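PDB 4XM5: structure-specific endonuclease subunit SLX1 from Candida glabrata, which cuts branched DNA such as 5'-flaps and crossover junctions, acting as the catalytic subunit of the SLX1-SLX4 structure-specific endonuclease in DNA repair and recombination. Local coordinates for the interface of chains A and B. Residues are numbered along the deposited sequence; one frame, centred on the assembly and turned at random. Chains: chain A/B, Structure-specific endonuclease subunit SLX1.

The interface of chains A and B. Residues chain A 80-81, 84-86, 117; chain B 257, 271-272.
B:Tyr257 lays one face of its ring against the turn of helix that carries A:His80 and A:Ala81. The ring contact is a CH-pi one: A:His80 CB stands over the middle of the phenol ring, 3.7 Å from its centroid. A:His84 meets the same ring differently, its CB in the ring plane at the edge, 3.8 Å from B:Tyr257 CE2. The B:Tyr257 side chain leaves its helix with CG anti to the backbone N (chi1 172°), which helps point the ring at the partner, with the phenol oxygen beside A:Ala81.

That hydroxyl stays bonded within its own chain, OH donating to B:Ile272 O at 2.6 Å from above the carbonyl plane; this should fix the tyrosine tip and tie the 271-272 loop to it. Between chains, the backbone amide A:Tyr86 N donates to B:Thr271 O at 3.1 Å.

Apolar packing fills in beside these bonds. B:Ile272 rests its CB on A:Ala81 CB at 3.7 Å, while its CG2 methyl reaches A:Leu117 CD2, also 3.7 Å away.

The two-fold repeats this pairing, although Slx1 works as a heterodimer with SLX4, so the homodimer may not be the active form. On chain A the patch spans helix 72-84, the start of strand 86-88 and helix 107-120, with helix 72-84 in the GIY-YIG nuclease domain; chain B offers helix 253-262 and a loop of its SLX1-type zinc-finger region.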
loop_
_atom_site.group_PDB
_atom_site.type_symbol
_atom_site.label_atom_id
_atom_site.label_comp_id
_atom_site.label_asym_id
_atom_site.label_seq_id
_atom_site.Cartn_x
_atom_site.Cartn_y
_atom_site.Cartn_z
ATOM N N HIS A 80 1.184 -11.187 -7.208
ATOM C CA HIS A 80 -0.019 -11.833 -7.701
ATOM C C HIS A 80 -0.332 -11.370 -9.120
ATOM O O HIS A 80 -0.605 -12.199 -10.000
ATOM C CB HIS A 80 -1.242 -11.567 -6.791
ATOM C CG HIS A 80 -1.227 -12.343 -5.512
ATOM N ND1 HIS A 80 -2.046 -12.031 -4.445
ATOM C CD2 HIS A 80 -0.495 -13.414 -5.122
ATOM C CE1 HIS A 80 -1.819 -12.877 -3.456
ATOM N NE2 HIS A 80 -0.886 -13.731 -3.840
ATOM N N ALA A 81 -0.321 -10.055 -9.338
ATOM C CA ALA A 81 -0.722 -9.528 -10.633
ATOM C C ALA A 81 0.297 -9.960 -11.714
ATOM O O ALA A 81 -0.067 -10.307 -12.829
ATOM C CB ALA A 81 -0.845 -8.030 -10.578
ATOM N N HIS A 84 -0.428 -13.682 -12.503
ATOM C CA HIS A 84 -1.755 -14.051 -13.029
ATOM C C HIS A 84 -2.623 -12.870 -13.472
ATOM O O HIS A 84 -3.819 -13.042 -13.720
ATOM C CB HIS A 84 -2.559 -14.831 -11.985
ATOM C CG HIS A 84 -1.871 -16.052 -11.470
ATOM N ND1 HIS A 84 -1.636 -17.160 -12.255
ATOM C CD2 HIS A 84 -1.370 -16.344 -10.247
ATOM C CE1 HIS A 84 -1.014 -18.080 -11.539
ATOM N NE2 HIS A 84 -0.841 -17.610 -10.317
ATOM N N GLY A 85 -2.037 -11.676 -13.547
ATOM C CA GLY A 85 -2.774 -10.498 -13.971
ATOM C C GLY A 85 -2.786 -10.317 -15.474
ATOM O O GLY A 85 -2.133 -11.057 -16.214
ATOM N N TYR A 86 -3.542 -9.321 -15.922
ATOM C CA TYR A 86 -3.746 -9.075 -17.340
ATOM C C TYR A 86 -2.827 -7.978 -17.854
ATOM O O TYR A 86 -2.527 -7.025 -17.134
ATOM C CB TYR A 86 -5.208 -8.692 -17.610
ATOM C CG TYR A 86 -6.175 -9.850 -17.550
ATOM C CD1 TYR A 86 -5.719 -11.163 -17.587
ATOM C CD2 TYR A 86 -7.546 -9.633 -17.465
ATOM C CE1 TYR A 86 -6.600 -12.229 -17.538
ATOM C CE2 TYR A 86 -8.432 -10.691 -17.412
ATOM C CZ TYR A 86 -7.953 -11.988 -17.448
ATOM O OH TYR A 86 -8.829 -13.050 -17.397
ATOM N N LEU A 117 2.298 -3.182 -15.243
ATOM C CA LEU A 117 2.140 -2.830 -13.830
ATOM C C LEU A 117 2.765 -1.482 -13.469
ATOM O O LEU A 117 2.153 -0.674 -12.745
ATOM C CB LEU A 117 2.729 -3.932 -12.942
ATOM C CG LEU A 117 2.036 -5.300 -13.077
ATOM C CD1 LEU A 117 2.853 -6.484 -12.480
ATOM C CD2 LEU A 117 0.610 -5.234 -12.487
ATOM N N TYR B 257 -6.850 -16.011 -6.205
ATOM C CA TYR B 257 -6.634 -14.798 -6.972
ATOM C C TYR B 257 -6.744 -15.089 -8.469
ATOM O O TYR B 257 -7.330 -14.314 -9.230
ATOM C CB TYR B 257 -5.270 -14.198 -6.647
ATOM C CG TYR B 257 -4.901 -13.051 -7.556
ATOM C CD1 TYR B 257 -5.275 -11.750 -7.234
ATOM C CD2 TYR B 257 -4.197 -13.265 -8.739
ATOM C CE1 TYR B 257 -4.962 -10.695 -8.063
ATOM C CE2 TYR B 257 -3.889 -12.208 -9.582
ATOM C CZ TYR B 257 -4.267 -10.926 -9.217
ATOM O OH TYR B 257 -3.984 -9.861 -10.016
ATOM N N THR B 271 -8.120 -5.493 -13.997
ATOM C CA THR B 271 -6.915 -5.982 -14.650
ATOM C C THR B 271 -5.975 -6.656 -13.661
ATOM O O THR B 271 -5.274 -7.608 -14.009
ATOM C CB THR B 271 -6.155 -4.846 -15.363
ATOM O OG1 THR B 271 -6.097 -3.700 -14.504
ATOM C CG2 THR B 271 -6.853 -4.465 -16.659
ATOM N N ILE B 272 -5.949 -6.167 -12.424
ATOM C CA ILE B 272 -4.989 -6.709 -11.469
ATOM C C ILE B 272 -5.543 -6.947 -10.063
ATOM O O ILE B 272 -4.887 -7.586 -9.251
ATOM C CB ILE B 272 -3.751 -5.802 -11.352
ATOM C CG1 ILE B 272 -4.136 -4.421 -10.824
ATOM C CG2 ILE B 272 -3.060 -5.685 -12.684
ATOM C CD1 ILE B 272 -2.963 -3.505 -10.625
#